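Local structure of putative Lipoprotein (Shewanella oneidensis, 3U24) at residues L418-E423 with K554-G559; M448-G453 with E460-Y465; R535-Q540 with Y565-M570. The protein is a putative lipoprotein of unknown function that binds zinc and, from its peptidase-clan family, may be a metal-dependent hydrolase. All coordinates share one frame; numbering follows the deposited sequence.

Contact 1. Residues L418-E423 with K554-G559; sequences LVYSNE and KFLSYG
Tyr-420 and Leu-556 carry this contact, in which helix 414-423 packs against residues 554-559, at the C-terminal side of helix 548-555, inside the largely helical DUF885 fold. One methyl of Leu-556 covers part of the phenol: CD1 sits 4.1 Å from the centroid of the Tyr-420 ring and 18° off its normal, a CH-pi contact over one face but displaced toward the rim. The two side chains also touch at their roots, Tyr-420 CB to Leu-556 CB being 3.6 Å. Leu-556 has CG anti to its own carbonyl carbon (chi1 -60°), which turns the branch toward the tyrosine. Leucine suits the place because CD1 can cover part of the ring face while CB meets Tyr-420 CB, and Trp-441 of helix 435-451 takes up more of that apolar side chain. Tyrosine is suited in turn by its two characters: its buried ring offers a flat face to Leu-556, while OH hydrogen-bonds to Thr-341 O. With an alanine here the ring and hydroxyl are gone, which is likely to open a gap beside Leu-556 CD1 and leave Thr-341 O without this donor.

Beside this pair two small residues let the backbones approach. Ser-421 CB rests 3.8 Å from Gly-559 CA, and Gly-559 adopts a positive phi (72°) that is easy for a residue without CB. Leu-556 is also about 9 Å, side chain to side chain, from the zinc ligand His-414, on the same helix as Tyr-420. The serine hydroxyl turns back into its own helix: Ser-421 OG donates to Leu-418 O at 2.6 Å, from the same face of that carbonyl as Asn-422 N.

Contact 2. Residues M448-G453 with E460-Y465; sequences MMLEEG and EMWLMY
Leu-450 overlaps the indole of Trp-462: its CD1 stands over the five-membered ring, 4.1 Å from the centroid and only 10° off the normal, a CH-pi contact placed almost squarely on the face. Nearer the backbone, Leu-450 CB packs against Trp-462 CZ2 at 3.6 Å, so CB and CD1 both lie along the indole. The same CD1 of Leu-450 presses on Tyr-465, 3.4 Å from its CB, while the other methyl, CD2, meets CG of selenomethionine Met-461 at 3.5 Å, tighter than usual for two carbons. A branched leucine suits this place because its two methyls can serve different partners. With CG anti to its carbonyl carbon (chi1 -68°), the fork enters between Met-461, Trp-462 and Tyr-465, residues that helix 459-485 brings together on one side.

Helices 435-451 and 459-485 follow each other in the chain, and this contact lies near the turn between them. Gly-453 ends the first helix in a Schellman motif; at its positive phi (109°) a side chain would strike the carbonyl O of Glu-452. Leu-450 O accepts a hydrogen bond from Gly-453 N, and another from a bridging water at 2.7 Å. That water accepts from Trp-462 NE1 at 3.1 Å, lying in the indole plane at the ring edge. The polar ends point elsewhere: Tyr-465 OH bonds to Arg-447 NE, and the Glu-451 carboxylate to Tyr-532 and Arg-535. The Met-461 side chain is about 6 Å from a bound zinc.

No direct hydrogen bond joins the two segments, so the contact probably rests chiefly on the fit of hydrocarbon around the leucine, with one water satisfying the indole N-H.

Contact 3. Residues R535-Q540 with Y565-M570; sequences REEYKQ and YIRQLM
Glu-537 and Arg-567 reach across from their helices and cross at about a right angle, yet their flat ends lie nearly in one plane, 22° apart. Arg-567 grips the carboxylate side-on in a two-bond salt bridge, NE and NH2 each to one oxygen. Arg-567 NE donates to Glu-537 OE1 at 2.8 Å in an almost straight bond (178°), and Arg-567 NH2 donates to Glu-537 OE2 at 2.9 Å, on the syn lone pair. Both side chains are extended, with CG anti to the backbone N (chi1 174° in Arg-567), and it is this length that lets them span segments whose nearest CA atoms, those of Tyr-538 and Arg-567, are 9.2 Å apart. Long, oppositely charged residues therefore suit this partly exposed place, where two paired bonds hold both groups against rotation.

The second pair is apolar. The methyl of selenomethionine Met-570, swung aside by a bend at chi3, comes obliquely to the phenol of Tyr-538, with Met-570 CE 4.0 Å from Tyr-538 CZ; these side chains also cross at about a right angle. A flexible, unbranched selenoether chain (a thioether in methionine itself) adapts easily to such an aromatic neighbour.

Helix 548-555 lies beside both helices: its Phe-551 meets the Tyr-538 ring, and its Lys-554 touches Met-570. From helix 523-542, Phe-534 packs against Arg-567 and Met-570.

Along the chain, contact 2 closes the short turn between helices 435-451 and 459-485 and is nested within the long loop closed by contact 1; contact 3 follows contact 2, and its segments alternate with those of contact 1. Contacts 1 and 3 have centres 16 Å apart and touch directly, Phe-555 and Tyr-558 both packing on Ile-566, so helices 548-555 and 563-571 join them. Contacts 2 and 3 have centres 24 Å apart. Contacts 1 and 2, with centres 25 Å apart, do not touch. Contact 2 lies on helix 435-451, which carries the zinc ligand Glu-439, and a salt bridge from Glu-451 to Arg-535 links that helix to the C-terminal helices.

Contact 1. Residues L418-E423 with K554-G559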
# COMPACT_ATOMS: atom_id res chain seq x y z
N LEU A 418 -1.87 -10.67 10.51
CA LEU A 418 -3.26 -10.81 10.05
C LEU A 418 -4.04 -11.79 10.93
O LEU A 418 -5.16 -11.53 11.29
CB LEU A 418 -3.33 -11.29 8.59
CG LEU A 418 -4.67 -11.77 7.99
CD1 LEU A 418 -5.65 -10.60 7.82
CD2 LEU A 418 -4.42 -12.43 6.64
N VAL A 419 -3.45 -12.94 11.24
CA VAL A 419 -4.09 -13.88 12.16
C VAL A 419 -4.39 -13.21 13.50
O VAL A 419 -5.51 -13.31 14.02
CB VAL A 419 -3.25 -15.16 12.38
CG1 VAL A 419 -3.89 -16.02 13.48
CG2 VAL A 419 -3.14 -15.92 11.07
N TYR A 420 -3.42 -12.50 14.07
CA TYR A 420 -3.67 -11.83 15.33
C TYR A 420 -4.80 -10.82 15.20
O TYR A 420 -5.69 -10.80 16.05
CB TYR A 420 -2.41 -11.24 15.95
CG TYR A 420 -1.64 -12.25 16.82
CD1 TYR A 420 -0.82 -13.17 16.25
CD2 TYR A 420 -1.77 -12.27 18.19
CE1 TYR A 420 -0.14 -14.09 17.02
CE2 TYR A 420 -1.12 -13.21 18.99
CZ TYR A 420 -0.29 -14.11 18.39
OH TYR A 420 0.43 -15.02 19.12
N SER A 421 -4.84 -10.07 14.10
CA SER A 421 -5.92 -9.09 13.89
C SER A 421 -7.29 -9.74 13.67
O SER A 421 -8.29 -9.09 13.81
CB SER A 421 -5.66 -8.19 12.68
OG SER A 421 -5.78 -8.98 11.52
N ASN A 422 -7.33 -11.00 13.26
CA ASN A 422 -8.59 -11.70 13.21
C ASN A 422 -9.11 -12.11 14.64
O ASN A 422 -10.26 -12.46 14.73
CB ASN A 422 -8.54 -12.90 12.22
CG ASN A 422 -8.49 -12.47 10.76
OD1 ASN A 422 -7.96 -13.20 9.91
ND2 ASN A 422 -9.05 -11.31 10.45
N GLU A 423 -8.29 -12.03 15.71
CA GLU A 423 -8.71 -12.32 17.11
C GLU A 423 -9.85 -11.31 17.47
O GLU A 423 -10.94 -11.73 17.89
CB GLU A 423 -7.53 -12.39 18.23
CG GLU A 423 -6.53 -13.64 18.29
CD GLU A 423 -5.71 -13.99 19.65
OE1 GLU A 423 -5.71 -13.29 20.73
OE2 GLU A 423 -5.04 -15.08 19.72
N LYS A 554 0.58 -8.66 22.90
CA LYS A 554 -0.26 -7.56 23.31
C LYS A 554 -0.29 -6.50 22.18
O LYS A 554 -1.37 -5.98 21.85
CB LYS A 554 0.25 -6.95 24.61
CG LYS A 554 -0.58 -5.78 25.12
CD LYS A 554 -1.86 -6.22 25.81
CE LYS A 554 -2.45 -5.08 26.67
NZ LYS A 554 -3.94 -5.12 26.61
N PHE A 555 0.88 -6.22 21.60
CA PHE A 555 0.95 -5.30 20.45
C PHE A 555 0.03 -5.72 19.33
O PHE A 555 -0.67 -4.88 18.77
CB PHE A 555 2.37 -5.13 19.93
CG PHE A 555 2.49 -4.11 18.83
CD1 PHE A 555 2.64 -2.79 19.12
CD2 PHE A 555 2.41 -4.49 17.51
CE1 PHE A 555 2.74 -1.85 18.12
CE2 PHE A 555 2.54 -3.57 16.49
CZ PHE A 555 2.66 -2.24 16.81
N LEU A 556 0.02 -7.01 19.00
CA LEU A 556 -0.75 -7.48 17.88
C LEU A 556 -2.24 -7.63 18.20
O LEU A 556 -3.02 -7.90 17.30
CB LEU A 556 -0.21 -8.81 17.37
CG LEU A 556 1.22 -8.82 16.87
CD1 LEU A 556 1.78 -10.23 16.80
CD2 LEU A 556 1.31 -8.10 15.52
N SER A 557 -2.66 -7.38 19.43
CA SER A 557 -4.03 -7.72 19.83
C SER A 557 -5.01 -6.64 19.43
O SER A 557 -6.18 -6.90 19.40
CB SER A 557 -4.16 -7.94 21.36
OG SER A 557 -3.86 -6.76 22.10
N TYR A 558 -4.54 -5.46 19.07
CA TYR A 558 -5.41 -4.35 18.70
C TYR A 558 -5.76 -4.32 17.21
O TYR A 558 -6.60 -3.52 16.78
CB TYR A 558 -4.72 -3.03 19.09
CG TYR A 558 -4.47 -2.92 20.58
CD1 TYR A 558 -5.44 -2.41 21.42
CD2 TYR A 558 -3.31 -3.37 21.14
CE1 TYR A 558 -5.25 -2.32 22.77
CE2 TYR A 558 -3.10 -3.28 22.50
CZ TYR A 558 -4.06 -2.74 23.30
OH TYR A 558 -3.88 -2.66 24.66
N GLY A 559 -5.13 -5.17 16.42
CA GLY A 559 -5.30 -5.12 14.97
C GLY A 559 -4.61 -3.91 14.35
O GLY A 559 -3.74 -3.29 14.97

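Contact 2. Residues M448-G453 with E460-Y465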
# COMPACT_ATOMS: atom_id res chain seq x y z
N MSE A 448 14.04 -7.71 14.32
CA MSE A 448 13.84 -8.48 15.56
C MSE A 448 14.31 -9.92 15.36
O MSE A 448 15.02 -10.43 16.19
CB MSE A 448 12.37 -8.43 15.97
CG MSE A 448 12.04 -9.15 17.25
SE MSE A 448 11.62 -11.01 16.85
CE MSE A 448 9.91 -10.74 15.89
N MSE A 449 13.92 -10.59 14.27
CA MSE A 449 14.39 -11.99 14.05
C MSE A 449 15.92 -12.13 14.01
O MSE A 449 16.45 -13.06 14.59
CB MSE A 449 13.83 -12.58 12.76
CG MSE A 449 12.34 -12.76 12.80
SE MSE A 449 11.85 -14.38 13.80
CE MSE A 449 11.98 -15.67 12.27
N LEU A 450 16.59 -11.22 13.31
CA LEU A 450 18.03 -11.26 13.26
C LEU A 450 18.62 -10.96 14.62
O LEU A 450 19.56 -11.64 15.07
CB LEU A 450 18.61 -10.28 12.23
CG LEU A 450 18.40 -10.53 10.73
CD1 LEU A 450 19.23 -9.53 9.92
CD2 LEU A 450 18.83 -11.90 10.36
N GLU A 451 18.08 -9.95 15.31
CA GLU A 451 18.57 -9.63 16.67
C GLU A 451 18.45 -10.82 17.60
O GLU A 451 19.31 -11.00 18.48
CB GLU A 451 17.84 -8.44 17.30
CG GLU A 451 18.13 -7.08 16.64
CD GLU A 451 17.39 -5.92 17.30
OE1 GLU A 451 16.45 -6.16 18.10
OE2 GLU A 451 17.77 -4.75 17.02
N GLU A 452 17.40 -11.63 17.41
CA GLU A 452 17.14 -12.80 18.28
C GLU A 452 17.93 -14.02 17.83
O GLU A 452 17.79 -15.11 18.40
CB GLU A 452 15.64 -13.18 18.32
CG GLU A 452 14.75 -12.21 19.05
CD GLU A 452 15.25 -11.90 20.45
OE1 GLU A 452 15.39 -12.85 21.26
OE2 GLU A 452 15.49 -10.69 20.75
N GLY A 453 18.74 -13.87 16.79
CA GLY A 453 19.66 -14.91 16.42
C GLY A 453 19.33 -15.65 15.14
O GLY A 453 19.98 -16.64 14.87
N GLU A 460 27.21 -12.21 6.33
CA GLU A 460 26.57 -12.12 4.99
C GLU A 460 25.08 -11.76 5.10
O GLU A 460 24.57 -10.93 4.36
CB GLU A 460 26.72 -13.46 4.22
CG GLU A 460 28.13 -13.79 3.67
CD GLU A 460 29.10 -14.43 4.67
OE1 GLU A 460 28.79 -14.50 5.90
OE2 GLU A 460 30.17 -14.88 4.22
N MSE A 461 24.41 -12.40 6.04
CA MSE A 461 22.99 -12.21 6.28
C MSE A 461 22.78 -10.78 6.73
O MSE A 461 21.93 -10.08 6.19
CB MSE A 461 22.49 -13.20 7.34
CG MSE A 461 21.06 -12.92 7.87
SE MSE A 461 19.74 -13.14 6.44
CE MSE A 461 19.52 -15.04 6.78
N TRP A 462 23.55 -10.32 7.70
CA TRP A 462 23.42 -8.93 8.15
C TRP A 462 23.67 -7.92 7.05
O TRP A 462 22.94 -6.92 6.93
CB TRP A 462 24.29 -8.65 9.38
CG TRP A 462 23.58 -9.17 10.61
CD1 TRP A 462 23.41 -10.50 11.00
CD2 TRP A 462 22.87 -8.40 11.61
NE1 TRP A 462 22.67 -10.58 12.13
CE2 TRP A 462 22.32 -9.36 12.55
CE3 TRP A 462 22.65 -7.05 11.82
CZ2 TRP A 462 21.59 -8.96 13.66
CZ3 TRP A 462 21.90 -6.65 12.93
CH2 TRP A 462 21.39 -7.58 13.82
N LEU A 463 24.67 -8.17 6.22
CA LEU A 463 24.99 -7.24 5.16
C LEU A 463 23.80 -7.10 4.20
O LEU A 463 23.45 -5.98 3.82
CB LEU A 463 26.24 -7.72 4.41
CG LEU A 463 26.73 -6.89 3.23
CD1 LEU A 463 27.03 -5.46 3.67
CD2 LEU A 463 27.95 -7.55 2.58
N MSE A 464 23.20 -8.24 3.84
CA MSE A 464 22.09 -8.28 2.93
C MSE A 464 20.85 -7.66 3.55
O MSE A 464 20.15 -6.91 2.88
CB MSE A 464 21.79 -9.71 2.47
CG MSE A 464 22.83 -10.34 1.55
SE MSE A 464 23.23 -9.31 -0.14
CE MSE A 464 21.51 -8.74 -0.62
N TYR A 465 20.59 -7.95 4.82
CA TYR A 465 19.54 -7.27 5.56
C TYR A 465 19.70 -5.74 5.52
O TYR A 465 18.74 -4.99 5.29
CB TYR A 465 19.48 -7.71 7.03
CG TYR A 465 18.68 -6.72 7.86
CD1 TYR A 465 17.29 -6.64 7.71
CD2 TYR A 465 19.28 -5.85 8.69
CE1 TYR A 465 16.54 -5.74 8.45
CE2 TYR A 465 18.56 -4.91 9.40
CZ TYR A 465 17.18 -4.87 9.29
OH TYR A 465 16.44 -3.93 9.99
O HOH W 1 21.32 -12.99 13.56

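Contact 3. Residues R535-Q540 with Y565-M570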
# COMPACT_ATOMS: atom_id res chain seq x y z
N ARG A 535 9.07 -0.27 21.39
CA ARG A 535 9.57 -1.45 22.07
C ARG A 535 10.67 -1.08 23.05
O ARG A 535 10.64 -1.51 24.21
CB ARG A 535 10.07 -2.51 21.13
CG ARG A 535 10.54 -3.71 21.92
CD ARG A 535 11.14 -4.74 21.02
NE ARG A 535 12.52 -4.44 20.70
CZ ARG A 535 13.28 -5.21 19.95
NH1 ARG A 535 12.80 -6.31 19.37
NH2 ARG A 535 14.54 -4.86 19.77
N GLU A 536 11.63 -0.28 22.60
CA GLU A 536 12.75 0.04 23.48
C GLU A 536 12.27 0.85 24.68
O GLU A 536 12.79 0.69 25.75
CB GLU A 536 13.87 0.76 22.74
CG GLU A 536 14.56 -0.09 21.65
CD GLU A 536 15.11 -1.44 22.14
OE1 GLU A 536 16.07 -1.45 22.95
OE2 GLU A 536 14.59 -2.50 21.71
N GLU A 537 11.28 1.70 24.48
CA GLU A 537 10.64 2.46 25.56
C GLU A 537 9.94 1.55 26.58
O GLU A 537 9.97 1.78 27.78
CB GLU A 537 9.63 3.44 24.96
CG GLU A 537 8.76 4.14 25.99
CD GLU A 537 7.76 5.10 25.37
OE1 GLU A 537 7.36 4.93 24.21
OE2 GLU A 537 7.35 6.05 26.07
N TYR A 538 9.32 0.49 26.08
CA TYR A 538 8.65 -0.45 26.94
C TYR A 538 9.64 -1.32 27.71
O TYR A 538 9.40 -1.66 28.88
CB TYR A 538 7.75 -1.32 26.10
CG TYR A 538 6.62 -1.99 26.81
CD1 TYR A 538 5.45 -1.31 27.03
CD2 TYR A 538 6.69 -3.32 27.16
CE1 TYR A 538 4.39 -1.93 27.64
CE2 TYR A 538 5.62 -3.96 27.76
CZ TYR A 538 4.48 -3.24 27.99
OH TYR A 538 3.40 -3.82 28.57
N LYS A 539 10.75 -1.70 27.07
CA LYS A 539 11.85 -2.38 27.76
C LYS A 539 12.33 -1.56 28.96
O LYS A 539 12.50 -2.10 30.07
CB LYS A 539 13.03 -2.62 26.82
CG LYS A 539 13.16 -4.03 26.27
CD LYS A 539 13.87 -4.02 24.90
CE LYS A 539 14.76 -5.24 24.68
NZ LYS A 539 14.86 -5.63 23.26
N GLN A 540 12.54 -0.27 28.73
CA GLN A 540 12.93 0.68 29.79
C GLN A 540 11.96 0.71 30.95
O GLN A 540 12.38 0.76 32.10
CB GLN A 540 13.03 2.10 29.24
CG GLN A 540 14.40 2.49 28.69
CD GLN A 540 15.28 3.15 29.72
OE1 GLN A 540 14.98 3.16 30.93
NE2 GLN A 540 16.38 3.75 29.25
N TYR A 565 -1.65 4.83 18.69
CA TYR A 565 -2.81 4.50 19.50
C TYR A 565 -2.56 3.21 20.28
O TYR A 565 -2.94 3.10 21.45
CB TYR A 565 -4.08 4.50 18.61
CG TYR A 565 -4.49 5.92 18.17
CD1 TYR A 565 -4.63 6.99 19.15
CD2 TYR A 565 -4.74 6.22 16.82
CE1 TYR A 565 -4.98 8.30 18.77
CE2 TYR A 565 -5.10 7.52 16.43
CZ TYR A 565 -5.23 8.57 17.40
OH TYR A 565 -5.61 9.88 17.03
N ILE A 566 -1.91 2.24 19.64
CA ILE A 566 -1.53 1.03 20.33
C ILE A 566 -0.60 1.34 21.51
O ILE A 566 -0.81 0.84 22.62
CB ILE A 566 -0.87 -0.00 19.43
CG1 ILE A 566 -1.86 -0.49 18.36
CG2 ILE A 566 -0.35 -1.17 20.26
CD1 ILE A 566 -1.18 -1.24 17.22
N ARG A 567 0.37 2.21 21.28
CA ARG A 567 1.26 2.67 22.34
C ARG A 567 0.47 3.29 23.47
O ARG A 567 0.69 2.98 24.64
CB ARG A 567 2.23 3.70 21.80
CG ARG A 567 3.10 4.35 22.86
CD ARG A 567 4.20 5.25 22.24
NE ARG A 567 4.89 5.94 23.35
CZ ARG A 567 4.43 7.03 23.97
NH1 ARG A 567 3.31 7.62 23.58
NH2 ARG A 567 5.11 7.54 24.96
N GLN A 568 -0.42 4.22 23.14
CA GLN A 568 -1.20 4.95 24.16
C GLN A 568 -2.04 3.94 24.98
O GLN A 568 -2.08 4.04 26.21
CB GLN A 568 -2.08 6.02 23.49
CG GLN A 568 -2.61 7.14 24.39
CD GLN A 568 -3.09 8.41 23.63
OE1 GLN A 568 -2.64 8.73 22.49
NE2 GLN A 568 -4.00 9.17 24.27
N LEU A 569 -2.66 2.96 24.33
CA LEU A 569 -3.51 2.00 25.07
C LEU A 569 -2.64 1.11 25.93
O LEU A 569 -3.03 0.81 27.04
CB LEU A 569 -4.40 1.16 24.15
CG LEU A 569 -5.43 2.01 23.39
CD1 LEU A 569 -5.93 1.29 22.13
CD2 LEU A 569 -6.58 2.44 24.29
N MSE A 570 -1.46 0.71 25.44
CA MSE A 570 -0.57 -0.17 26.19
C MSE A 570 0.06 0.55 27.36
O MSE A 570 0.34 -0.10 28.36
CB MSE A 570 0.52 -0.82 25.30
CG MSE A 570 -0.02 -1.95 24.48
SE MSE A 570 1.23 -2.78 23.30
CE MSE A 570 2.22 -3.70 24.70